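Side-chain contacts in Myo-inositol-1-phosphate synthase-related protein (Thermotoga maritima MSB8, PDB 3CIN), which is related to the myo-inositol-1-phosphate synthase family and binds nicotinamide-adenine-dinucleotide in a Rossmann-type domain, its precise function not being established: residues A[31-34]-A[35-39]; A[356-359]-A[360-364]. All blocks are in the same frame, centred on the assembly; numbering follows the deposited sequence.

Contact 1 (A[31-34]-A[35-39]); sequences GLEK and LRKGE
The backbone O of K34 reaches past the ordinary helical turn to take the N-H of E39, 2.9 Å away, in the long bond of a Schellman motif that ends helix 23-36. G38 is the C-prime residue: its positive phi (62°) turns the chain back, and its N makes the motif's second, weak bond to L35 O (3.4 Å). Upstream, regular i to i+4 bonds run from L35 N to G31 O, R36 N to L32 O and K37 N to E33 O. Beside this turn, the side chains of K34 and E39 cross at about a right angle: the CD methylene of K34 lies 3.5 Å from E39 OE1, while the ammonium group bends off toward D85 and N314 of the second subunit, both weak partners. Elsewhere the E33 carboxylate lies between R36 and K37 but pairs with R36. E33 OE1 meets the edge of the R36 guanidinium in its plane, in a long, weak salt bridge to NE (3.4 Å), with the two flat groups turned 63° apart; a water donates to E33 OE1 (3.0 Å) and accepts weakly from R36 NH2. E33 OE2 touches the K37 methylene CE at 3.3 Å but stays beyond a salt bridge from NZ, and takes a hydrogen bond from T90. With CG of R36 set between its backbone N and carbonyl carbon (chi1 75°), the chain passes over E33 O and carries the guanidinium alongside L32, whose CG and CD2 approach NH2, tentatively, since L32 has two conformers. R36 NH1 binds I58 O, starting the next strand of this beta-alpha-beta unit. T90 and I58 are the stronger partners; the E33-R36 pair probably adds little, and the helix end is tied to strand 58-65 and the T90 loop.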
loop_
_atom_site.group_PDB
_atom_site.type_symbol
_atom_site.label_atom_id
_atom_site.label_comp_id
_atom_site.label_asym_id
_atom_site.label_seq_id
_atom_site.Cartn_x
_atom_site.Cartn_y
_atom_site.Cartn_z
ATOM N N GLY A 31 12.452 -19.432 -21.234
ATOM C CA GLY A 31 12.531 -18.060 -21.739
ATOM C C GLY A 31 13.510 -17.964 -22.896
ATOM O O GLY A 31 13.230 -17.329 -23.932
ATOM N N LEU A 32 14.668 -18.591 -22.729
ATOM C CA LEU A 32 15.694 -18.545 -23.749
ATOM C C LEU A 32 15.215 -19.220 -25.023
ATOM O O LEU A 32 15.544 -18.782 -26.120
ATOM C CB LEU A 32 16.973 -19.215 -23.251
ATOM C CG LEU A 32 18.068 -19.415 -24.303
ATOM C CD1 LEU A 32 18.400 -18.093 -24.946
ATOM C CD2 LEU A 32 19.302 -20.044 -23.676
ATOM N N GLU A 33 14.476 -20.314 -24.881
ATOM C CA GLU A 33 13.887 -20.976 -26.048
ATOM C C GLU A 33 12.967 -20.048 -26.820
ATOM O O GLU A 33 13.068 -19.965 -28.049
ATOM C CB GLU A 33 13.134 -22.238 -25.647
ATOM C CG GLU A 33 12.817 -23.105 -26.834
ATOM C CD GLU A 33 14.040 -23.892 -27.435
ATOM O OE1 GLU A 33 15.129 -24.009 -26.827
ATOM O OE2 GLU A 33 13.894 -24.416 -28.554
ATOM N N LYS A 34 12.073 -19.340 -26.117
ATOM C CA LYS A 34 11.189 -18.370 -26.768
ATOM C C LYS A 34 11.962 -17.243 -27.396
ATOM O O LYS A 34 11.587 -16.788 -28.464
ATOM C CB LYS A 34 10.149 -17.795 -25.806
ATOM C CG LYS A 34 9.308 -18.852 -25.115
ATOM C CD LYS A 34 7.906 -18.992 -25.675
ATOM C CE LYS A 34 6.905 -19.196 -24.537
ATOM N NZ LYS A 34 7.225 -18.314 -23.353
ATOM N N LEU A 35 13.049 -16.814 -26.766
ATOM C CA LEU A 35 13.870 -15.744 -27.336
ATOM C C LEU A 35 14.615 -16.119 -28.605
ATOM O O LEU A 35 14.731 -15.292 -29.504
ATOM C CB LEU A 35 14.871 -15.225 -26.343
ATOM C CG LEU A 35 14.415 -14.376 -25.197
ATOM C CD1 LEU A 35 15.598 -14.092 -24.275
ATOM C CD2 LEU A 35 13.843 -13.103 -25.755
ATOM N N ARG A 36 15.161 -17.329 -28.672
ATOM C CA ARG A 36 15.778 -17.802 -29.894
ATOM C C ARG A 36 14.689 -18.088 -30.959
ATOM O O ARG A 36 14.964 -17.977 -32.144
ATOM C CB ARG A 36 16.688 -19.012 -29.638
ATOM C CG ARG A 36 15.992 -20.318 -29.389
ATOM C CD ARG A 36 17.001 -21.486 -29.364
ATOM N NE ARG A 36 17.455 -21.819 -28.004
ATOM C CZ ARG A 36 18.650 -21.529 -27.483
ATOM N NH1 ARG A 36 19.565 -20.867 -28.187
ATOM N NH2 ARG A 36 18.927 -21.904 -26.233
ATOM N N LYS A 37 13.462 -18.428 -30.544
ATOM C CA LYS A 37 12.379 -18.686 -31.484
ATOM C C LYS A 37 11.556 -17.395 -31.755
ATOM O O LYS A 37 10.528 -17.435 -32.428
ATOM C CB LYS A 37 11.491 -19.855 -30.992
ATOM C CG LYS A 37 12.186 -21.240 -31.005
ATOM C CD LYS A 37 11.174 -22.360 -30.690
ATOM C CE LYS A 37 11.735 -23.767 -30.900
ATOM N NZ LYS A 37 10.642 -24.700 -31.332
ATOM N N GLY A 38 12.013 -16.254 -31.247
ATOM C CA GLY A 38 11.391 -14.953 -31.521
ATOM C C GLY A 38 9.971 -14.810 -31.054
ATOM O O GLY A 38 9.226 -13.948 -31.548
ATOM N N GLU A 39 9.564 -15.671 -30.139
ATOM C CA GLU A 39 8.197 -15.702 -29.702
ATOM C C GLU A 39 8.008 -14.607 -28.700
ATOM O O GLU A 39 6.876 -14.301 -28.358
ATOM C CB GLU A 39 7.837 -17.050 -29.088
ATOM C CG GLU A 39 7.991 -18.203 -30.070
ATOM C CD GLU A 39 7.866 -19.561 -29.405
ATOM O OE1 GLU A 39 6.772 -19.874 -28.883
ATOM O OE2 GLU A 39 8.859 -20.315 -29.396
HETATM O O HOH W 1 16.386 -23.126 -24.288
#

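Contact 2 (A[356-359]-A[360-364]); sequences YPVN and AFYMK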
loop_
_atom_site.group_PDB
_atom_site.type_symbol
_atom_site.label_atom_id
_atom_site.label_comp_id
_atom_site.label_asym_id
_atom_site.label_seq_id
_atom_site.Cartn_x
_atom_site.Cartn_y
_atom_site.Cartn_z
ATOM N N TYR A 356 33.892 -7.407 -10.004
ATOM C CA TYR A 356 32.971 -6.486 -9.319
ATOM C C TYR A 356 32.069 -5.655 -10.247
ATOM O O TYR A 356 30.923 -5.482 -9.943
ATOM C CB TYR A 356 33.757 -5.571 -8.407
ATOM C CG TYR A 356 32.917 -4.577 -7.669
ATOM C CD1 TYR A 356 32.033 -4.996 -6.660
ATOM C CD2 TYR A 356 33.008 -3.219 -7.935
ATOM C CE1 TYR A 356 31.302 -4.045 -5.927
ATOM C CE2 TYR A 356 32.247 -2.278 -7.249
ATOM C CZ TYR A 356 31.390 -2.704 -6.251
ATOM O OH TYR A 356 30.663 -1.786 -5.505
ATOM N N PRO A 357 32.576 -5.134 -11.385
ATOM C CA PRO A 357 31.703 -4.327 -12.270
ATOM C C PRO A 357 30.455 -5.077 -12.712
ATOM O O PRO A 357 29.392 -4.467 -12.800
ATOM C CB PRO A 357 32.617 -4.011 -13.459
ATOM C CG PRO A 357 34.004 -3.980 -12.834
ATOM C CD PRO A 357 33.992 -5.099 -11.840
ATOM N N VAL A 358 30.575 -6.387 -12.887
ATOM C CA VAL A 358 29.398 -7.243 -13.142
ATOM C C VAL A 358 28.581 -7.511 -11.871
ATOM O O VAL A 358 27.367 -7.318 -11.830
ATOM C CB VAL A 358 29.815 -8.540 -13.818
ATOM C CG1 VAL A 358 28.659 -9.527 -13.984
ATOM C CG2 VAL A 358 30.397 -8.244 -15.232
ATOM N N ASN A 359 29.246 -7.972 -10.818
ATOM C CA ASN A 359 28.580 -8.326 -9.577
ATOM C C ASN A 359 27.782 -7.151 -9.041
ATOM O O ASN A 359 26.687 -7.358 -8.538
ATOM C CB ASN A 359 29.585 -8.743 -8.494
ATOM C CG ASN A 359 30.406 -9.945 -8.904
ATOM O OD1 ASN A 359 29.918 -10.830 -9.652
ATOM N ND2 ASN A 359 31.573 -10.075 -8.249
ATOM N N ALA A 360 28.356 -5.965 -9.079
ATOM C CA ALA A 360 27.679 -4.811 -8.461
ATOM C C ALA A 360 26.268 -4.529 -8.991
ATOM O O ALA A 360 25.418 -3.977 -8.261
ATOM C CB ALA A 360 28.540 -3.591 -8.592
ATOM N N PHE A 361 26.032 -4.832 -10.261
ATOM C CA PHE A 361 24.746 -4.627 -10.842
ATOM C C PHE A 361 23.842 -5.840 -10.657
ATOM O O PHE A 361 22.688 -5.722 -10.328
ATOM C CB PHE A 361 24.802 -4.317 -12.350
ATOM C CG PHE A 361 23.420 -4.074 -12.941
ATOM C CD1 PHE A 361 22.693 -2.932 -12.584
ATOM C CD2 PHE A 361 22.796 -5.003 -13.740
ATOM C CE1 PHE A 361 21.372 -2.753 -13.046
ATOM C CE2 PHE A 361 21.470 -4.796 -14.227
ATOM C CZ PHE A 361 20.786 -3.666 -13.870
ATOM N N TYR A 362 24.372 -7.032 -10.913
ATOM C CA TYR A 362 23.535 -8.219 -10.966
ATOM C C TYR A 362 23.261 -8.989 -9.656
ATOM O O TYR A 362 22.383 -9.864 -9.602
ATOM C CB TYR A 362 24.108 -9.184 -12.028
ATOM C CG TYR A 362 23.957 -8.692 -13.435
ATOM C CD1 TYR A 362 22.778 -8.899 -14.152
ATOM C CD2 TYR A 362 24.947 -8.037 -14.058
ATOM C CE1 TYR A 362 22.659 -8.466 -15.462
ATOM C CE2 TYR A 362 24.827 -7.585 -15.357
ATOM C CZ TYR A 362 23.677 -7.774 -16.060
ATOM O OH TYR A 362 23.607 -7.294 -17.351
ATOM N N MET A 363 24.013 -8.653 -8.618
ATOM C CA MET A 363 24.054 -9.453 -7.403
ATOM C C MET A 363 23.731 -8.580 -6.240
ATOM O O MET A 363 24.163 -7.416 -6.176
ATOM C CB MET A 363 25.442 -10.043 -7.194
ATOM C CG MET A 363 25.944 -10.932 -8.275
ATOM S SD MET A 363 25.063 -12.486 -8.314
ATOM C CE MET A 363 25.625 -13.296 -9.828
ATOM N N LYS A 364 22.973 -9.143 -5.294
ATOM C CA LYS A 364 22.742 -8.368 -4.109
ATOM C C LYS A 364 23.775 -8.474 -3.031
ATOM O O LYS A 364 23.756 -7.648 -2.161
ATOM C CB LYS A 364 21.346 -8.467 -3.564
ATOM C CG LYS A 364 20.778 -9.800 -3.365
ATOM C CD LYS A 364 19.400 -9.631 -2.757
ATOM C CE LYS A 364 18.761 -10.925 -2.390
ATOM N NZ LYS A 364 18.034 -11.522 -3.543
#
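V358 O accepts two N-H groups from the next turn of the short helix 356-362. Y362 N approaches V358 O nearly along the C=O axis at 3.1 Å, whereas F361 N comes to the same O from above the carbonyl plane (3.2 Å, N-H...O 138°), a 3-10-like bond at the end of the helix. Y356 O is met by A360 N in a nearly straight bond (2.8 Å, 166°), and N359 O by M363 N at 3.0 Å, although M363 has already left helical geometry. The methyl of A360 sits over one face of the Y356 ring, 4.0 Å from its centroid, in a CH-pi contact; CG of Y356, anti to its backbone N (chi1 179°), brings the ring back alongside the helix, and its OH bonds to K372 O. V358 CG1 lies 4.0 Å from CD2 of Y362, whose ring edge also meets V358 O in plane. Y362 OH is taken up by D338 of helix 328-348, against which its ring packs. F361, beside it, packs on helix 376-386. The buried amide of N359 works outside the helix: OD1 accepts from G218 N, while ND2 donates to G367 O and to T354 OG1. R376 NH1 donates to both F361 O and M363 O. Y356 touches E371 and N359 touches P366, both residues of the magnesium site, so the short helix packs against that site's loop. Every polar side-chain end named here has a partner in another element, and the amide of N359 is probably fixed in its flip, since one side needs an acceptor and the other a donor.

How the contacts relate
Each contact includes the C-terminal end of a helix; contact 2 takes in the whole short helix 356-362. Contact 1 closes the helix that follows strand 14-19, on the periphery about 22 Å from the chain centre; contact 2 follows strand 353-354 at the far edge of the parallel sheet and lies about 11 Å from the centre. Their centres are 26 Å apart and their nearest atoms about 13 Å, so they do not touch. Contact 2 is the nearer to the ligands: the M363 side chain is about 8 Å from NAD and that of Y356 about 6 Å from the magnesium ion, whereas G31 of contact 1 is about 14 Å from NAD.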